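Local coordinates for protein double Glycine Motif Protease domain from AMS/PCAT Transporter (Lachnospiraceae bacterium C6A11, PDB 6MPZ) that probably cleaves leader peptides after a double-glycine motif, as the papain-like C39 peptidase domain of a peptide-exporting transporter, at residues 78-83 against 136-141; 8-13 against 88-93. All coordinates share one frame; numbering follows the deposited sequence.

Contact 1 (78-83 against 136-141); sequences YRYEPE and GICLIF. With 16P (3,6,9,12,15,18-hexaoxaicosane), chain I.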
loop_
_atom_site.group_PDB
_atom_site.type_symbol
_atom_site.label_atom_id
_atom_site.label_comp_id
_atom_site.label_asym_id
_atom_site.label_seq_id
_atom_site.Cartn_x
_atom_site.Cartn_y
_atom_site.Cartn_z
ATOM N N TYR A 78 3.103 6.968 -7.309
ATOM C CA TYR A 78 4.414 7.477 -7.620
ATOM C C TYR A 78 5.364 6.346 -7.922
ATOM O O TYR A 78 5.232 5.253 -7.393
ATOM C CB TYR A 78 4.982 8.211 -6.418
ATOM C CG TYR A 78 4.361 9.549 -6.110
ATOM C CD1 TYR A 78 3.281 9.644 -5.292
ATOM C CD2 TYR A 78 4.907 10.714 -6.602
ATOM C CE1 TYR A 78 2.730 10.870 -4.972
ATOM C CE2 TYR A 78 4.373 11.950 -6.283
ATOM C CZ TYR A 78 3.283 12.004 -5.463
ATOM O OH TYR A 78 2.734 13.214 -5.154
ATOM N N ARG A 79 6.331 6.641 -8.784
ATOM C CA ARG A 79 7.548 5.881 -8.898
ATOM C C ARG A 79 8.631 6.664 -8.123
ATOM O O ARG A 79 8.862 7.851 -8.387
ATOM C CB ARG A 79 7.948 5.738 -10.335
ATOM C CG ARG A 79 9.284 5.080 -10.550
ATOM C CD ARG A 79 9.440 4.745 -12.025
ATOM N NE ARG A 79 9.906 3.386 -12.076
ATOM C CZ ARG A 79 9.240 2.328 -12.501
ATOM N NH1 ARG A 79 8.046 2.409 -13.074
ATOM N NH2 ARG A 79 9.869 1.148 -12.418
ATOM N N TYR A 80 9.247 5.970 -7.159
ATOM C CA TYR A 80 10.244 6.513 -6.253
ATOM C C TYR A 80 11.381 5.514 -6.252
ATOM O O TYR A 80 11.148 4.338 -6.217
ATOM C CB TYR A 80 9.738 6.534 -4.831
ATOM C CG TYR A 80 8.767 7.621 -4.435
ATOM C CD1 TYR A 80 8.868 8.897 -4.919
ATOM C CD2 TYR A 80 7.773 7.358 -3.494
ATOM C CE1 TYR A 80 7.977 9.905 -4.508
ATOM C CE2 TYR A 80 6.868 8.358 -3.085
ATOM C CZ TYR A 80 6.989 9.611 -3.590
ATOM O OH TYR A 80 6.112 10.558 -3.182
ATOM N N GLU A 81 12.602 5.998 -6.263
ATOM C CA GLU A 81 13.741 5.173 -5.836
ATOM C C GLU A 81 13.675 5.040 -4.311
ATOM O O GLU A 81 13.041 5.877 -3.629
ATOM C CB GLU A 81 15.055 5.788 -6.319
ATOM C CG GLU A 81 15.318 7.207 -5.912
ATOM C CD GLU A 81 16.127 7.951 -6.918
ATOM O OE1 GLU A 81 16.950 7.298 -7.648
ATOM O OE2 GLU A 81 15.857 9.177 -6.945
ATOM N N PRO A 82 14.285 3.964 -3.770
ATOM C CA PRO A 82 14.286 3.703 -2.344
ATOM C C PRO A 82 14.633 4.913 -1.476
ATOM O O PRO A 82 13.914 5.158 -0.523
ATOM C CB PRO A 82 15.340 2.602 -2.196
ATOM C CG PRO A 82 15.343 1.886 -3.464
ATOM C CD PRO A 82 15.018 2.919 -4.513
ATOM N N GLU A 83 15.686 5.669 -1.834
ATOM C CA GLU A 83 16.136 6.796 -1.043
ATOM C C GLU A 83 15.081 7.928 -0.975
ATOM O O GLU A 83 14.973 8.652 0.025
ATOM C CB GLU A 83 17.502 7.335 -1.555
ATOM C CG GLU A 83 17.467 8.284 -2.770
ATOM C CD GLU A 83 18.793 9.057 -3.033
ATOM O OE1 GLU A 83 19.175 8.988 -4.193
ATOM O OE2 GLU A 83 19.452 9.728 -2.132
ATOM N N GLY A 136 9.655 0.085 -6.760
ATOM C CA GLY A 136 9.620 1.481 -7.093
ATOM C C GLY A 136 8.256 2.101 -7.081
ATOM O O GLY A 136 8.180 3.345 -6.981
ATOM N N ILE A 137 7.184 1.293 -7.168
ATOM C CA ILE A 137 5.808 1.839 -7.241
ATOM C C ILE A 137 5.177 1.942 -5.819
ATOM O O ILE A 137 5.146 0.970 -5.084
ATOM C CB ILE A 137 4.872 0.981 -8.140
ATOM C CG1 ILE A 137 5.480 0.734 -9.545
ATOM C CG2 ILE A 137 3.519 1.656 -8.277
ATOM C CD1 ILE A 137 5.799 1.977 -10.374
ATOM N N CYS A 138 4.605 3.112 -5.508
ATOM C CA CYS A 138 4.180 3.467 -4.197
ATOM C C CYS A 138 2.864 4.185 -4.314
ATOM O O CYS A 138 2.772 5.157 -5.046
ATOM C CB CYS A 138 5.190 4.423 -3.544
ATOM S SG CYS A 138 4.689 5.060 -1.916
ATOM N N LEU A 139 1.865 3.725 -3.577
ATOM C CA LEU A 139 0.574 4.374 -3.590
ATOM C C LEU A 139 0.475 5.106 -2.270
ATOM O O LEU A 139 0.643 4.503 -1.244
ATOM C CB LEU A 139 -0.555 3.344 -3.770
ATOM C CG LEU A 139 -0.329 2.277 -4.882
ATOM C CD1 LEU A 139 -1.411 1.199 -4.875
ATOM C CD2 LEU A 139 -0.148 2.905 -6.260
ATOM N N ILE A 140 0.154 6.402 -2.355
ATOM C CA ILE A 140 0.258 7.380 -1.312
ATOM C C ILE A 140 -1.154 7.913 -1.099
ATOM O O ILE A 140 -1.869 8.193 -2.072
ATOM C CB ILE A 140 1.247 8.492 -1.755
ATOM C CG1 ILE A 140 2.695 7.955 -1.763
ATOM C CG2 ILE A 140 1.108 9.768 -0.910
ATOM C CD1 ILE A 140 3.338 7.930 -0.390
ATOM N N PHE A 141 -1.580 7.984 0.166
ATOM C CA PHE A 141 -2.967 8.294 0.497
ATOM C C PHE A 141 -3.028 9.431 1.480
ATOM O O PHE A 141 -2.126 9.602 2.296
ATOM C CB PHE A 141 -3.696 7.076 1.087
ATOM C CG PHE A 141 -3.649 5.854 0.209
ATOM C CD1 PHE A 141 -4.568 5.683 -0.817
ATOM C CD2 PHE A 141 -2.688 4.870 0.401
ATOM C CE1 PHE A 141 -4.508 4.575 -1.628
ATOM C CE2 PHE A 141 -2.652 3.773 -0.413
ATOM C CZ PHE A 141 -3.553 3.616 -1.411
HETATM C C1 16P I . 5.977 -0.049 -14.187
HETATM C C2 16P I . 5.509 1.221 -14.926
HETATM O O1 16P I . 6.630 2.051 -15.323
HETATM C C3 16P I . 6.350 3.334 -15.896
HETATM C C4 16P I . 7.688 4.089 -16.023
HETATM O O2 16P I . 7.476 5.520 -15.948
HETATM C C5 16P I . 7.523 5.934 -14.587
HETATM C C6 16P I . 7.354 7.415 -14.244
HETATM O O3 16P I . 8.658 7.786 -13.733
HETATM C C7 16P I . 8.712 8.839 -12.805
HETATM C C8 16P I . 10.154 9.245 -12.551
HETATM O O4 16P I . 11.013 8.060 -12.381
HETATM C C9 16P I . 11.622 7.900 -11.108
HETATM C C10 16P I . 13.004 7.283 -11.174
HETATM O O5 16P I . 13.947 8.378 -11.193
HETATM C C11 16P I . 15.335 8.004 -11.113
HETATM C C12 16P I . 16.153 8.567 -12.294
HETATM O O6 16P I . 17.326 7.768 -12.602
HETATM C C13 16P I . 17.220 6.801 -13.667
HETATM C C14 16P I . 18.449 5.912 -13.787
#
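Over the centre of the Y78 ring sits the Y80 hydroxyl, its OH 3.4 Å above the plane, and one face of the Y80 ring receives Y78 CB in return. From 136-141, I140 CG1 approaches Y78 CD1 obliquely at 4.0 Å, its chain crossing the tyrosine at about a right angle. C138, small enough to fit beside the Y80 ring, brings SG, anti to its own backbone N (chi1 175°), to the ring edge in a sulfur-aromatic contact, 5.2 Å from the centroid. The third flat group, the R79 guanidinium, has I137 CD1 over one face, 3.5 Å from NH1, while O1 of the bound polyether lies near its plane, 2.7 Å from NH1; the long arginine chain, bent at chi3, lets CG and CD lie along the ether while NH1 reaches O1. These side chains flank strand 74-79, outermost in the chain's antiparallel papain-like C39 sheet and paired with 137-142, with Y78 and C138 on one face and R79 and I137 on the other. Y78 and C138 are the hydrogen-bonded pair: Y78 N to C138 O is nearly straight (177°), and C138 N returns to Y78 O. R79 and I137 form the non-hydrogen-bonded pair, so R79 N turns away and donates to a polar side chain of the bound peptide, whose backbone packs on Y78. Past R79, Y80 N bonds to G136 O at 2.8 Å. The chain turns a corner at G136, where, at phi 118°, a CB would jam against the preceding carbonyl O; G136 CA lies 3.4 Å from Y80 O in a CA-H...O contact.

Contact 2 (8-13 against 88-93); sequences PVTRGR and EGTFPC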
loop_
_atom_site.group_PDB
_atom_site.type_symbol
_atom_site.label_atom_id
_atom_site.label_comp_id
_atom_site.label_asym_id
_atom_site.label_seq_id
_atom_site.Cartn_x
_atom_site.Cartn_y
_atom_site.Cartn_z
ATOM N N PRO A 8 -1.813 11.133 7.784
ATOM C CA PRO A 8 -0.638 10.313 7.533
ATOM C C PRO A 8 0.533 10.763 8.402
ATOM O O PRO A 8 0.616 11.915 8.796
ATOM C CB PRO A 8 -0.332 10.537 6.042
ATOM C CG PRO A 8 -1.378 11.441 5.491
ATOM C CD PRO A 8 -2.121 12.028 6.639
ATOM N N VAL A 9 1.411 9.821 8.701
ATOM C CA VAL A 9 2.628 10.057 9.417
ATOM C C VAL A 9 3.710 10.344 8.397
ATOM O O VAL A 9 3.899 9.593 7.427
ATOM C CB VAL A 9 2.986 8.787 10.234
ATOM C CG1 VAL A 9 4.429 8.800 10.755
ATOM C CG2 VAL A 9 1.982 8.656 11.384
ATOM N N THR A 10 4.454 11.406 8.626
ATOM C CA THR A 10 5.625 11.733 7.814
ATOM C C THR A 10 6.947 11.505 8.529
ATOM O O THR A 10 7.980 11.630 7.887
ATOM C CB THR A 10 5.601 13.197 7.410
ATOM O OG1 THR A 10 6.076 13.978 8.494
ATOM C CG2 THR A 10 4.190 13.663 7.066
ATOM N N ARG A 11 6.927 11.205 9.841
ATOM C CA ARG A 11 8.153 11.188 10.672
ATOM C C ARG A 11 8.595 9.785 11.071
ATOM O O ARG A 11 9.646 9.337 10.630
ATOM C CB ARG A 11 7.983 12.057 11.910
ATOM C CG ARG A 11 9.219 12.937 12.205
ATOM C CD ARG A 11 9.048 14.452 12.137
ATOM N NE ARG A 11 9.635 15.100 10.950
ATOM C CZ ARG A 11 9.625 16.405 10.701
ATOM N NH1 ARG A 11 9.094 17.277 11.558
ATOM N NH2 ARG A 11 10.172 16.858 9.574
ATOM N N GLY A 12 7.825 9.097 11.898
ATOM C CA GLY A 12 8.248 7.783 12.397
ATOM C C GLY A 12 7.486 6.709 11.674
ATOM O O GLY A 12 7.497 6.672 10.478
ATOM N N ARG A 13 6.784 5.869 12.419
ATOM C CA ARG A 13 6.036 4.761 11.869
ATOM C C ARG A 13 4.554 4.926 12.207
ATOM O O ARG A 13 4.203 5.473 13.243
ATOM C CB ARG A 13 6.573 3.447 12.408
ATOM C CG ARG A 13 8.017 3.219 12.014
ATOM C CD ARG A 13 8.643 2.021 12.733
ATOM N NE ARG A 13 8.835 2.282 14.159
ATOM C CZ ARG A 13 8.921 1.350 15.109
ATOM N NH1 ARG A 13 8.865 0.031 14.827
ATOM N NH2 ARG A 13 9.096 1.734 16.375
ATOM N N GLU A 88 10.644 11.219 1.373
ATOM C CA GLU A 88 9.400 11.922 1.059
ATOM C C GLU A 88 8.111 11.097 1.251
ATOM O O GLU A 88 7.011 11.660 1.184
ATOM C CB GLU A 88 9.419 12.340 -0.420
ATOM C CG GLU A 88 10.718 12.879 -1.012
ATOM C CD GLU A 88 10.644 14.302 -1.532
ATOM O OE1 GLU A 88 10.081 15.086 -0.769
ATOM O OE2 GLU A 88 11.139 14.604 -2.640
ATOM N N GLY A 89 8.226 9.787 1.458
ATOM C CA GLY A 89 7.036 8.969 1.680
ATOM C C GLY A 89 6.183 9.428 2.844
ATOM O O GLY A 89 6.679 10.086 3.722
ATOM N N THR A 90 4.901 9.081 2.854
ATOM C CA THR A 90 4.061 9.240 4.022
ATOM C C THR A 90 3.422 7.894 4.288
ATOM O O THR A 90 3.272 7.088 3.362
ATOM C CB THR A 90 3.003 10.317 3.777
ATOM O OG1 THR A 90 2.010 9.833 2.847
ATOM C CG2 THR A 90 3.679 11.540 3.225
ATOM N N PHE A 91 3.057 7.659 5.555
ATOM C CA PHE A 91 2.688 6.331 6.047
ATOM C C PHE A 91 1.332 6.324 6.738
ATOM O O PHE A 91 0.971 7.296 7.399
ATOM C CB PHE A 91 3.798 5.766 6.926
ATOM C CG PHE A 91 5.160 5.973 6.335
ATOM C CD1 PHE A 91 5.567 5.233 5.254
ATOM C CD2 PHE A 91 6.024 6.969 6.824
ATOM C CE1 PHE A 91 6.826 5.451 4.661
ATOM C CE2 PHE A 91 7.274 7.198 6.238
ATOM C CZ PHE A 91 7.680 6.426 5.150
ATOM N N PRO A 92 0.536 5.261 6.551
ATOM C CA PRO A 92 0.900 4.086 5.731
ATOM C C PRO A 92 0.757 4.389 4.226
ATOM O O PRO A 92 0.046 5.334 3.829
ATOM C CB PRO A 92 -0.149 3.058 6.160
ATOM C CG PRO A 92 -1.365 3.904 6.391
ATOM C CD PRO A 92 -0.848 5.157 7.040
ATOM N N CYS A 93 1.434 3.608 3.428
ATOM C CA CYS A 93 1.336 3.660 1.959
ATOM C C CYS A 93 1.416 2.207 1.484
ATOM O O CYS A 93 1.880 1.312 2.245
ATOM C CB CYS A 93 2.481 4.498 1.313
ATOM S SG CYS A 93 4.184 3.921 1.670
#
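P8 opens the segment by bringing the CB corner of its ring to the facing loop: CB is 4.0 Å from T90 OG1, and its CA lies 3.4 Å from F91 O, a bent CA-H...O contact. A proline, with no N-H to place, suits the spot just ahead of the bridge. V9 makes that bridge, donating its N to F91 O at 2.9 Å (165°) and accepting F91 N at its own O, 2.8 Å away; both acceptors are met in the plane of the carbonyl. This single antiparallel hydrogen-bonded pair joins the N-terminal arm of the C39 peptidase to the loop between helix 82-88 and strand 93-97, while the V9 side chain packs on Y38 of helix 27-38. T10, at the exposed margin, only loosely approaches T90, methyl to methyl, CG2 to CG2 4.4 Å. Beyond it the arm curls past F91, whose CG stands anti to the carbonyl carbon, swinging CD2 to 3.4 Å from V9 O. G12 O also comes obliquely to that ring, 4.0 Å from CD2, and is buried without a hydrogen-bonding partner. G89 C lies over one face, offset toward the rim, and L105 packs on the ring. R13 leaves the contact to reach Y114 in a cation-pi interaction.

From the N terminus the four segments run 8-13, 78-83, 88-93, 136-141, so the two contacts cross rather than nest. Contact 2 closes the longer loop, 74 residues holding helices 27-38, 45-52 and 61-70, strand 74-79 and nearly all of helix 82-88, and ties the N-terminal arm to the loop leading into strand 93-97. Contact 1 opens at the end of strand 74-79 and the first turn of helix 82-88, and closes 52 residues later, having enclosed most of the sheet. Helix 82-88 thus starts at one contact and ends at the other. Strands 93-97 and 137-142 are neighbours in the sheet; there, and at the loop before strand 93-97, the contacts meet: C138 SG lies 3.8 Å from C93 SG, and I140 CD1 packs against T90 N.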